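Local coordinates for Rho guanine nucleotide exchange factor 3 (Mus musculus, PDB 2Z0Q), which acts as a guanine nucleotide exchange factor for the small GTPases RhoA and RhoB, here represented by its DH-PH domain pair, at residues L160-L171 / L184-V195. Residues are numbered along the deposited sequence; the frame is centred on the assembly and turned at random.
Sequences LVKYPLLLREIL and LEEAINIIQGIV
Ile188 and Leu167 meet because CG1 of Ile188 and CG of Leu167 each lie anti to the residue's own carbonyl carbon (chi1 -70° and -58°): CG1 of Ile188 comes to 3.6 Å from CB of Leu167, and Ile188 CD1 runs on to the backbone of Arg168 and to Leu171 CD2. The packing is knobs-into-holes. Ile188 fills the hole among Pro164, Leu167, Arg168 and Leu171, its CG2 against Arg168 NH2, while Leu167 drops between Leu184, Ala187, Ile188 and Ile191, its CD1 3.7 Å from Ala187 CB. One turn on, Ile191 is the third knob, with CG2 lying against CD and CG of the Pro164 ring, 3.9 Å from CD, and its CD1 meeting Leu167 CD1 where the two side chains cross at about a right angle. Replacing Ile188 with alanine would probably leave a gap between Leu167 and Leu171 and take away the methyl that lies against the Arg168 guanidinium. Val195 CG2 against Leu160 CG (3.7 Å) closes one end, and Leu171 over Leu184 and Glu185 the other. At the polar edge of the contact the Arg168 chain bends at chi3 (-59°), bringing NH2 near Gln192 NE2; both are donors, so a water links them instead, accepting from Arg168 NH2 at 2.9 Å and donating to Gln192 OE1. The axes of 160-171 and 184-195 run nearly antiparallel and approach to 9.0 Å, within the all-helical DH domain. Helix 95-101 adds Leu98 against Leu167 and Leu184, and helix 15-51 packs on Ile170, its Glu31 hydrogen-bonding the Tyr163 hydroxyl.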
ATOM      1  N   LEU A 160       0.236  -7.712   9.416  1.00 18.29           N
ATOM      2  CA  LEU A 160      -0.528  -8.916   9.091  1.00 17.71           C
ATOM      3  C   LEU A 160       0.278  -9.866   8.202  1.00 16.78           C
ATOM      4  O   LEU A 160       0.344 -11.058   8.443  1.00 16.14           O
ATOM      5  CB  LEU A 160      -1.828  -8.542   8.383  1.00 20.83           C
ATOM      6  CG  LEU A 160      -2.679  -9.734   8.002  1.00 22.45           C
ATOM      7  CD1 LEU A 160      -3.399 -10.270   9.236  1.00 24.96           C
ATOM      8  CD2 LEU A 160      -3.689  -9.268   6.941  1.00 24.94           C
ATOM      9  N   VAL A 161       0.882  -9.306   7.164  1.00 16.04           N
ATOM     10  CA  VAL A 161       1.662 -10.070   6.201  1.00 18.18           C
ATOM     11  C   VAL A 161       2.858 -10.770   6.814  1.00 16.80           C
ATOM     12  O   VAL A 161       3.282 -11.829   6.331  1.00 16.90           O
ATOM     13  CB  VAL A 161       2.102  -9.119   5.028  1.00 17.01           C
ATOM     14  CG1 VAL A 161       3.335  -9.649   4.281  1.00 22.18           C
ATOM     15  CG2 VAL A 161       0.946  -8.923   4.105  1.00 19.00           C
ATOM     16  N   LYS A 162       3.369 -10.191   7.897  1.00 17.28           N
ATOM     17  CA  LYS A 162       4.535 -10.694   8.590  1.00 16.27           C
ATOM     18  C   LYS A 162       4.218 -11.742   9.646  1.00 14.21           C
ATOM     19  O   LYS A 162       5.121 -12.421  10.129  1.00 13.08           O
ATOM     20  CB  LYS A 162       5.297  -9.533   9.248  1.00 19.10           C
ATOM     21  CG  LYS A 162       6.762  -9.855   9.533  1.00 26.35           C
ATOM     22  CD  LYS A 162       7.526  -8.612  10.041  1.00 29.84           C
ATOM     23  CE  LYS A 162       8.959  -8.974  10.438  1.00 32.12           C
ATOM     24  NZ  LYS A 162       9.602  -7.822  11.122  1.00 34.62           N
ATOM     25  N   TYR A 163       2.940 -11.954   9.985  1.00 13.07           N
ATOM     26  CA  TYR A 163       2.690 -12.918  11.061  1.00 13.36           C
ATOM     27  C   TYR A 163       3.186 -14.350  10.751  1.00 13.11           C
ATOM     28  O   TYR A 163       3.738 -15.017  11.615  1.00 11.73           O
ATOM     29  CB  TYR A 163       1.197 -12.956  11.450  1.00 13.04           C
ATOM     30  CG  TYR A 163       0.784 -11.885  12.449  1.00 15.22           C
ATOM     31  CD1 TYR A 163       1.443 -11.759  13.679  1.00 14.53           C
ATOM     32  CD2 TYR A 163      -0.272 -11.012  12.176  1.00 15.56           C
ATOM     33  CE1 TYR A 163       1.072 -10.802  14.602  1.00 16.18           C
ATOM     34  CE2 TYR A 163      -0.649 -10.061  13.082  1.00 13.95           C
ATOM     35  CZ  TYR A 163       0.026  -9.948  14.303  1.00 16.12           C
ATOM     36  OH  TYR A 163      -0.327  -8.970  15.214  1.00 16.96           O
ATOM     37  N   PRO A 164       2.969 -14.847   9.510  1.00 13.50           N
ATOM     38  CA  PRO A 164       3.446 -16.206   9.238  1.00 13.35           C
ATOM     39  C   PRO A 164       4.972 -16.340   9.538  1.00 13.06           C
ATOM     40  O   PRO A 164       5.414 -17.306  10.169  1.00 13.31           O
ATOM     41  CB  PRO A 164       3.115 -16.402   7.750  1.00 13.86           C
ATOM     42  CG  PRO A 164       1.868 -15.593   7.573  1.00 14.22           C
ATOM     43  CD  PRO A 164       2.188 -14.312   8.387  1.00 12.90           C
ATOM     44  N   LEU A 165       5.743 -15.361   9.083  1.00 12.63           N
ATOM     45  CA  LEU A 165       7.195 -15.365   9.290  1.00 14.36           C
ATOM     46  C   LEU A 165       7.534 -15.367  10.791  1.00 13.98           C
ATOM     47  O   LEU A 165       8.374 -16.134  11.256  1.00 12.57           O
ATOM     48  CB  LEU A 165       7.799 -14.107   8.615  1.00 16.53           C
ATOM     49  CG  LEU A 165       9.309 -13.842   8.755  1.00 18.60           C
ATOM     50  CD1 LEU A 165       9.755 -12.803   7.651  1.00 19.16           C
ATOM     51  CD2 LEU A 165       9.628 -13.318  10.126  1.00 19.70           C
ATOM     52  N   LEU A 166       6.850 -14.506  11.539  1.00 14.32           N
ATOM     53  CA  LEU A 166       7.121 -14.383  12.973  1.00 13.99           C
ATOM     54  C   LEU A 166       6.716 -15.619  13.763  1.00 13.71           C
ATOM     55  O   LEU A 166       7.451 -16.057  14.654  1.00 10.63           O
ATOM     56  CB  LEU A 166       6.382 -13.159  13.533  1.00 13.60           C
ATOM     57  CG  LEU A 166       6.760 -11.785  13.033  1.00 17.97           C
ATOM     58  CD1 LEU A 166       5.664 -10.732  13.513  1.00 19.43           C
ATOM     59  CD2 LEU A 166       8.145 -11.445  13.615  1.00 18.05           C
ATOM     60  N   LEU A 167       5.535 -16.176  13.462  1.00 13.44           N
ATOM     61  CA  LEU A 167       5.111 -17.369  14.181  1.00 11.97           C
ATOM     62  C   LEU A 167       5.957 -18.577  13.743  1.00 12.38           C
ATOM     63  O   LEU A 167       6.206 -19.454  14.538  1.00 11.90           O
ATOM     64  CB  LEU A 167       3.627 -17.667  13.924  1.00 14.64           C
ATOM     65  CG  LEU A 167       2.705 -16.516  14.312  1.00 17.51           C
ATOM     66  CD1 LEU A 167       1.226 -17.024  14.297  1.00 18.50           C
ATOM     67  CD2 LEU A 167       3.073 -15.976  15.691  1.00 19.49           C
ATOM     68  N   ARG A 168       6.379 -18.629  12.471  1.00 12.12           N
ATOM     69  CA  ARG A 168       7.196 -19.757  12.055  1.00 13.01           C
ATOM     70  C   ARG A 168       8.601 -19.714  12.721  1.00 13.50           C
ATOM     71  O   ARG A 168       9.228 -20.745  12.940  1.00 13.40           O
ATOM     72  CB  ARG A 168       7.304 -19.822  10.498  1.00 12.35           C
ATOM     73  CG  ARG A 168       7.827 -21.164  10.054  1.00 14.47           C
ATOM     74  CD  ARG A 168       7.837 -21.314   8.527  1.00 16.61           C
ATOM     75  NE  ARG A 168       6.517 -21.151   7.935  1.00 15.69           N
ATOM     76  CZ  ARG A 168       6.101 -20.079   7.248  1.00 15.42           C
ATOM     77  NH1 ARG A 168       6.883 -19.016   7.043  1.00 16.88           N
ATOM     78  NH2 ARG A 168       4.879 -20.083   6.721  1.00 15.34           N
ATOM     79  N   GLU A 169       9.082 -18.510  13.023  1.00 11.86           N
ATOM     80  CA  GLU A 169      10.382 -18.348  13.706  1.00 12.70           C
ATOM     81  C   GLU A 169      10.233 -18.996  15.105  1.00 12.27           C
ATOM     82  O   GLU A 169      11.165 -19.638  15.585  1.00 13.66           O
ATOM     83  CB  GLU A 169      10.754 -16.873  13.785  1.00 13.49           C
ATOM     84  CG  GLU A 169      12.088 -16.590  14.566  1.00 15.23           C
ATOM     85  CD  GLU A 169      13.281 -17.303  13.928  1.00 18.06           C
ATOM     86  OE1 GLU A 169      13.238 -17.524  12.693  1.00 18.61           O
ATOM     87  OE2 GLU A 169      14.273 -17.609  14.636  1.00 18.83           O
ATOM     88  N   ILE A 170       9.071 -18.850  15.762  1.00 11.14           N
ATOM     89  CA  ILE A 170       8.874 -19.536  17.044  1.00 10.57           C
ATOM     90  C   ILE A 170       8.786 -21.065  16.826  1.00 11.62           C
ATOM     91  O   ILE A 170       9.427 -21.866  17.517  1.00 11.35           O
ATOM     92  CB  ILE A 170       7.578 -19.086  17.754  1.00 11.85           C
ATOM     93  CG1 ILE A 170       7.554 -17.554  17.889  1.00 11.58           C
ATOM     94  CG2 ILE A 170       7.488 -19.773  19.111  1.00 13.27           C
ATOM     95  CD1 ILE A 170       6.193 -16.988  18.388  1.00 12.75           C
ATOM     96  N   LEU A 171       7.988 -21.451  15.825  1.00  9.91           N
ATOM     97  CA  LEU A 171       7.778 -22.869  15.537  1.00 10.19           C
ATOM     98  C   LEU A 171       9.073 -23.643  15.268  1.00 12.74           C
ATOM     99  O   LEU A 171       9.260 -24.767  15.748  1.00 12.59           O
ATOM    100  CB  LEU A 171       6.856 -22.991  14.291  1.00 10.37           C
ATOM    101  CG  LEU A 171       6.669 -24.445  13.819  1.00 13.62           C
ATOM    102  CD1 LEU A 171       6.033 -25.320  14.891  1.00 16.01           C
ATOM    103  CD2 LEU A 171       5.786 -24.407  12.584  1.00 14.79           C
ATOM    104  N   LEU A 184       1.019 -23.747  16.756  1.00 12.66           N
ATOM    105  CA  LEU A 184       1.655 -22.762  15.886  1.00 12.09           C
ATOM    106  C   LEU A 184       1.419 -23.106  14.428  1.00 13.07           C
ATOM    107  O   LEU A 184       1.176 -22.216  13.622  1.00 11.36           O
ATOM    108  CB  LEU A 184       3.164 -22.682  16.183  1.00 12.72           C
ATOM    109  CG  LEU A 184       3.477 -21.938  17.494  1.00 15.03           C
ATOM    110  CD1 LEU A 184       4.898 -22.242  17.915  1.00 14.74           C
ATOM    111  CD2 LEU A 184       3.246 -20.408  17.307  1.00 15.68           C
ATOM    112  N   GLU A 185       1.521 -24.390  14.086  1.00 13.40           N
ATOM    113  CA  GLU A 185       1.251 -24.783  12.695  1.00 15.24           C
ATOM    114  C   GLU A 185      -0.182 -24.329  12.317  1.00 13.80           C
ATOM    115  O   GLU A 185      -0.430 -23.860  11.200  1.00 12.49           O
ATOM    116  CB  GLU A 185       1.414 -26.310  12.540  1.00 19.17           C
ATOM    117  CG  GLU A 185       2.891 -26.711  12.632  1.00 24.55           C
ATOM    118  CD  GLU A 185       3.142 -28.206  12.791  1.00 32.06           C
ATOM    119  OE1 GLU A 185       2.172 -28.957  13.040  1.00 34.76           O
ATOM    120  OE2 GLU A 185       4.336 -28.624  12.677  1.00 34.94           O
ATOM    121  N   GLU A 186      -1.109 -24.470  13.254  1.00 12.01           N
ATOM    122  CA  GLU A 186      -2.473 -24.052  12.993  1.00 11.37           C
ATOM    123  C   GLU A 186      -2.580 -22.541  12.774  1.00 13.09           C
ATOM    124  O   GLU A 186      -3.145 -22.086  11.801  1.00 11.48           O
ATOM    125  CB  GLU A 186      -3.395 -24.508  14.131  1.00 12.19           C
ATOM    126  CG  GLU A 186      -4.765 -23.818  14.106  1.00 10.06           C
ATOM    127  CD  GLU A 186      -5.735 -24.263  15.233  1.00 12.25           C
ATOM    128  OE1 GLU A 186      -5.320 -24.980  16.150  1.00 12.81           O
ATOM    129  OE2 GLU A 186      -6.946 -23.855  15.177  1.00 13.12           O
ATOM    130  N   ALA A 187      -1.988 -21.764  13.691  1.00 12.17           N
ATOM    131  CA  ALA A 187      -2.049 -20.331  13.585  1.00 11.84           C
ATOM    132  C   ALA A 187      -1.439 -19.830  12.280  1.00 10.89           C
ATOM    133  O   ALA A 187      -1.965 -18.911  11.659  1.00 11.50           O
ATOM    134  CB  ALA A 187      -1.330 -19.694  14.806  1.00 11.78           C
ATOM    135  N   ILE A 188      -0.306 -20.407  11.916  1.00 11.12           N
ATOM    136  CA  ILE A 188       0.358 -19.994  10.692  1.00 11.73           C
ATOM    137  C   ILE A 188      -0.561 -20.276   9.502  1.00 11.96           C
ATOM    138  O   ILE A 188      -0.795 -19.405   8.662  1.00 12.82           O
ATOM    139  CB  ILE A 188       1.687 -20.751  10.525  1.00 11.54           C
ATOM    140  CG1 ILE A 188       2.693 -20.269  11.580  1.00 14.87           C
ATOM    141  CG2 ILE A 188       2.255 -20.502   9.116  1.00 13.83           C
ATOM    142  CD1 ILE A 188       3.845 -21.221  11.785  1.00 14.83           C
ATOM    143  N   ASN A 189      -1.108 -21.480   9.431  1.00 13.37           N
ATOM    144  CA  ASN A 189      -2.000 -21.830   8.287  1.00 13.12           C
ATOM    145  C   ASN A 189      -3.207 -20.933   8.199  1.00 13.63           C
ATOM    146  O   ASN A 189      -3.612 -20.482   7.104  1.00 12.41           O
ATOM    147  CB  ASN A 189      -2.528 -23.257   8.400  1.00 13.82           C
ATOM    148  CG  ASN A 189      -3.139 -23.755   7.095  1.00 20.78           C
ATOM    149  OD1 ASN A 189      -2.407 -24.123   6.180  1.00 24.67           O
ATOM    150  ND2 ASN A 189      -4.485 -23.741   6.987  1.00 20.41           N
ATOM    151  N   ILE A 190      -3.818 -20.676   9.337  1.00 12.73           N
ATOM    152  CA  ILE A 190      -5.013 -19.837   9.343  1.00 14.88           C
ATOM    153  C   ILE A 190      -4.697 -18.398   8.866  1.00 14.41           C
ATOM    154  O   ILE A 190      -5.434 -17.830   8.068  1.00 14.14           O
ATOM    155  CB  ILE A 190      -5.615 -19.784  10.740  1.00 16.99           C
ATOM    156  CG1 ILE A 190      -6.077 -21.185  11.139  1.00 18.62           C
ATOM    157  CG2 ILE A 190      -6.773 -18.754  10.789  1.00 18.86           C
ATOM    158  CD1 ILE A 190      -7.134 -21.822  10.246  1.00 21.93           C
ATOM    159  N   ILE A 191      -3.595 -17.834   9.350  1.00 13.21           N
ATOM    160  CA  ILE A 191      -3.229 -16.482   8.947  1.00 13.21           C
ATOM    161  C   ILE A 191      -2.834 -16.482   7.463  1.00 13.03           C
ATOM    162  O   ILE A 191      -3.136 -15.526   6.756  1.00 13.46           O
ATOM    163  CB  ILE A 191      -2.096 -15.915   9.860  1.00 13.77           C
ATOM    164  CG1 ILE A 191      -2.675 -15.670  11.254  1.00 16.33           C
ATOM    165  CG2 ILE A 191      -1.605 -14.539   9.355  1.00 16.48           C
ATOM    166  CD1 ILE A 191      -1.579 -15.420  12.303  1.00 16.53           C
ATOM    167  N   GLN A 192      -2.186 -17.539   6.985  1.00 12.39           N
ATOM    168  CA  GLN A 192      -1.873 -17.544   5.560  1.00 15.51           C
ATOM    169  C   GLN A 192      -3.159 -17.432   4.739  1.00 16.29           C
ATOM    170  O   GLN A 192      -3.190 -16.732   3.703  1.00 16.31           O
ATOM    171  CB  GLN A 192      -1.115 -18.797   5.173  1.00 13.77           C
ATOM    172  CG  GLN A 192       0.308 -18.786   5.744  1.00 15.57           C
ATOM    173  CD  GLN A 192       1.031 -20.075   5.480  1.00 19.31           C
ATOM    174  OE1 GLN A 192       0.556 -21.141   5.874  1.00 18.82           O
ATOM    175  NE2 GLN A 192       2.175 -19.994   4.798  1.00 19.29           N
ATOM    176  N   GLY A 193      -4.204 -18.119   5.200  1.00 14.22           N
ATOM    177  CA  GLY A 193      -5.489 -18.058   4.525  1.00 15.89           C
ATOM    178  C   GLY A 193      -6.142 -16.674   4.582  1.00 16.46           C
ATOM    179  O   GLY A 193      -6.752 -16.212   3.618  1.00 17.48           O
ATOM    180  N   ILE A 194      -6.005 -16.008   5.715  1.00 14.13           N
ATOM    181  CA  ILE A 194      -6.581 -14.696   5.930  1.00 15.46           C
ATOM    182  C   ILE A 194      -5.876 -13.693   5.008  1.00 16.15           C
ATOM    183  O   ILE A 194      -6.524 -12.889   4.334  1.00 16.27           O
ATOM    184  CB  ILE A 194      -6.405 -14.249   7.426  1.00 14.04           C
ATOM    185  CG1 ILE A 194      -7.362 -15.058   8.320  1.00 15.35           C
ATOM    186  CG2 ILE A 194      -6.756 -12.757   7.602  1.00 15.19           C
ATOM    187  CD1 ILE A 194      -7.060 -14.974   9.814  1.00 13.77           C
ATOM    188  N   VAL A 195      -4.544 -13.757   4.998  1.00 15.68           N
ATOM    189  CA  VAL A 195      -3.750 -12.813   4.179  1.00 17.72           C
ATOM    190  C   VAL A 195      -4.021 -12.963   2.687  1.00 17.12           C
ATOM    191  O   VAL A 195      -4.217 -11.975   1.969  1.00 16.74           O
ATOM    192  CB  VAL A 195      -2.227 -13.002   4.435  1.00 18.86           C
ATOM    193  CG1 VAL A 195      -1.390 -12.157   3.413  1.00 16.92           C
ATOM    194  CG2 VAL A 195      -1.924 -12.632   5.858  1.00 19.56           C
TER
HETATM  195  O   HOH W   1       3.322 -22.545   6.638  1.00 27.43           O